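Local coordinates for protein HP0721 (Helicobacter pylori, PDB 2XRH) that is of unknown function but is a secreted protein whose truncated form, a small all-helical domain of the DUF1104 family, holds nicotinic acid in a pocket, at residues E37-M42 / G87-M92. Numbering follows the deposited sequence.
Sequences ELKKRM and GNMEDM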
loop_
_atom_site.group_PDB
_atom_site.type_symbol
_atom_site.label_atom_id
_atom_site.label_comp_id
_atom_site.label_asym_id
_atom_site.label_seq_id
_atom_site.Cartn_x
_atom_site.Cartn_y
_atom_site.Cartn_z
ATOM N N GLU A 37 13.328 5.416 18.040
ATOM C CA GLU A 37 14.716 5.790 17.838
ATOM C C GLU A 37 14.864 6.793 16.684
ATOM O O GLU A 37 15.549 7.789 16.813
ATOM C CB GLU A 37 15.633 4.608 17.641
ATOM C CG GLU A 37 17.120 4.989 17.646
ATOM C CD GLU A 37 17.652 5.366 19.044
ATOM O OE1 GLU A 37 17.066 4.911 20.053
ATOM O OE2 GLU A 37 18.634 6.120 19.123
ATOM N N LEU A 38 14.161 6.559 15.592
ATOM C CA LEU A 38 14.213 7.459 14.431
ATOM C C LEU A 38 13.707 8.823 14.814
ATOM O O LEU A 38 14.340 9.798 14.474
ATOM C CB LEU A 38 13.377 6.885 13.287
ATOM C CG LEU A 38 13.874 5.689 12.487
ATOM C CD1 LEU A 38 12.821 5.373 11.400
ATOM C CD2 LEU A 38 15.262 5.921 11.891
ATOM N N LYS A 39 12.614 8.879 15.578
ATOM C CA LYS A 39 11.995 10.145 16.004
ATOM C C LYS A 39 12.947 10.859 16.942
ATOM O O LYS A 39 13.145 12.053 16.811
ATOM C CB LYS A 39 10.606 9.973 16.608
ATOM C CG LYS A 39 9.532 9.547 15.618
ATOM C CD LYS A 39 8.134 9.466 16.292
ATOM C CE LYS A 39 6.985 9.183 15.309
ATOM N NZ LYS A 39 6.277 10.405 14.791
ATOM N N LYS A 40 13.552 10.117 17.855
ATOM C CA LYS A 40 14.579 10.668 18.754
ATOM C C LYS A 40 15.701 11.357 17.974
ATOM O O LYS A 40 16.074 12.501 18.285
ATOM C CB LYS A 40 15.157 9.564 19.638
ATOM C CG LYS A 40 16.423 9.946 20.366
ATOM C CD LYS A 40 16.617 9.038 21.575
ATOM C CE LYS A 40 15.402 9.058 22.502
ATOM N NZ LYS A 40 15.186 10.375 23.160
ATOM N N ARG A 41 16.237 10.683 16.966
ATOM C CA ARG A 41 17.347 11.202 16.175
ATOM C C ARG A 41 16.893 12.420 15.372
ATOM O O ARG A 41 17.568 13.444 15.351
ATOM C CB ARG A 41 17.941 10.170 15.194
ATOM C CG ARG A 41 18.384 8.825 15.741
ATOM C CD ARG A 41 19.504 8.885 16.690
ATOM N NE ARG A 41 19.817 7.545 17.240
ATOM C CZ ARG A 41 20.664 6.645 16.743
ATOM N NH1 ARG A 41 21.392 6.902 15.661
ATOM N NH2 ARG A 41 20.861 5.489 17.392
ATOM N N MET A 42 15.722 12.321 14.770
ATOM C CA MET A 42 15.240 13.395 13.891
ATOM C C MET A 42 14.908 14.678 14.625
ATOM O O MET A 42 15.111 15.767 14.075
ATOM C CB MET A 42 14.009 12.960 13.133
ATOM C CG MET A 42 14.338 12.062 12.012
ATOM S SD MET A 42 12.842 11.756 11.053
ATOM C CE MET A 42 13.510 10.980 9.598
ATOM N N GLY A 87 1.564 0.237 20.473
ATOM C CA GLY A 87 2.574 1.024 21.122
ATOM C C GLY A 87 2.139 2.453 21.269
ATOM O O GLY A 87 2.948 3.288 21.607
ATOM N N ASN A 88 0.856 2.719 20.995
ATOM C CA ASN A 88 0.270 4.067 21.015
ATOM C C ASN A 88 0.970 5.121 20.146
ATOM O O ASN A 88 0.957 6.325 20.455
ATOM C CB ASN A 88 0.063 4.513 22.477
ATOM C CG ASN A 88 -0.845 3.555 23.227
ATOM O OD1 ASN A 88 -2.065 3.627 23.105
ATOM N ND2 ASN A 88 -0.248 2.605 23.950
ATOM N N MET A 89 1.529 4.662 19.021
ATOM C CA MET A 89 2.244 5.523 18.079
ATOM C C MET A 89 1.289 6.088 17.032
ATOM O O MET A 89 0.174 5.590 16.866
ATOM C CB MET A 89 3.397 4.771 17.388
ATOM C CG MET A 89 4.415 4.082 18.322
ATOM S SD MET A 89 5.415 5.201 19.324
ATOM C CE MET A 89 6.342 6.077 18.054
ATOM N N GLU A 90 1.789 7.088 16.299
ATOM C CA GLU A 90 1.035 8.056 15.421
ATOM C C GLU A 90 0.265 7.674 14.098
ATOM O O GLU A 90 -0.076 8.586 13.342
ATOM C CB GLU A 90 2.039 9.190 15.069
ATOM C CG GLU A 90 1.567 10.257 14.052
ATOM C CD GLU A 90 2.535 11.416 13.909
ATOM O OE1 GLU A 90 2.552 12.293 14.803
ATOM O OE2 GLU A 90 3.268 11.465 12.888
ATOM N N ASP A 91 -0.086 6.412 13.845
ATOM C CA ASP A 91 -0.534 5.947 12.497
ATOM C C ASP A 91 0.490 6.231 11.407
ATOM O O ASP A 91 0.980 7.340 11.301
ATOM C CB ASP A 91 -1.809 6.637 11.973
ATOM C CG ASP A 91 -2.867 6.795 13.000
ATOM O OD1 ASP A 91 -3.622 5.819 13.209
ATOM O OD2 ASP A 91 -2.974 7.916 13.550
ATOM N N MET A 92 0.760 5.251 10.554
ATOM C CA MET A 92 1.448 5.522 9.304
ATOM C C MET A 92 0.610 6.474 8.466
ATOM O O MET A 92 -0.619 6.319 8.371
ATOM C CB MET A 92 1.632 4.232 8.490
ATOM C CG MET A 92 2.736 3.310 8.979
ATOM S SD MET A 92 2.869 1.831 7.910
ATOM C CE MET A 92 1.370 1.041 8.504
#
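The carboxylate of E90 presents one face to the ammonium of K39: NZ stands above the plane, 4.0 Å from CD of E90, and sits nearer OE2, at 3.7 Å. E90 belongs to the loop that follows the Schellman motif ending helix 70-86 in this all-helical chain. At that distance the salt bridge is a long one, and NZ meets the carboxylate over its face. Within helix 31-44, the guanidinium of R41 takes OE2 of E37, one turn back, at its edge, in plane, through NE and NH2.

The contact illustrates how a loop can lie near another helix without tight packing. N88, with positive phi, is the C-prime residue of the motif, and the chain then runs past helix 31-44 with CA of K39 and CA of M89 still 11.0 Å apart. Long side chains bridge that gap. K39 reaches out extended and bends at its last torsion (chi4 -94°), bringing NZ close to the E90 carboxylate. M89 is folded at chi2 and chi3, and also rests on T35 and K36 of that helix; M89 and K39 run antiparallel alongside each other. M92, three residues after M89, touches the bound nicotinic acid, so the contact lies near the ligand pocket.

Since E90 is exposed, solvent probably screens its attraction to K39. The apolar part is a light touch, the methyl CE of M89 lying 4.2 Å from CE of K39 and equally near its CD.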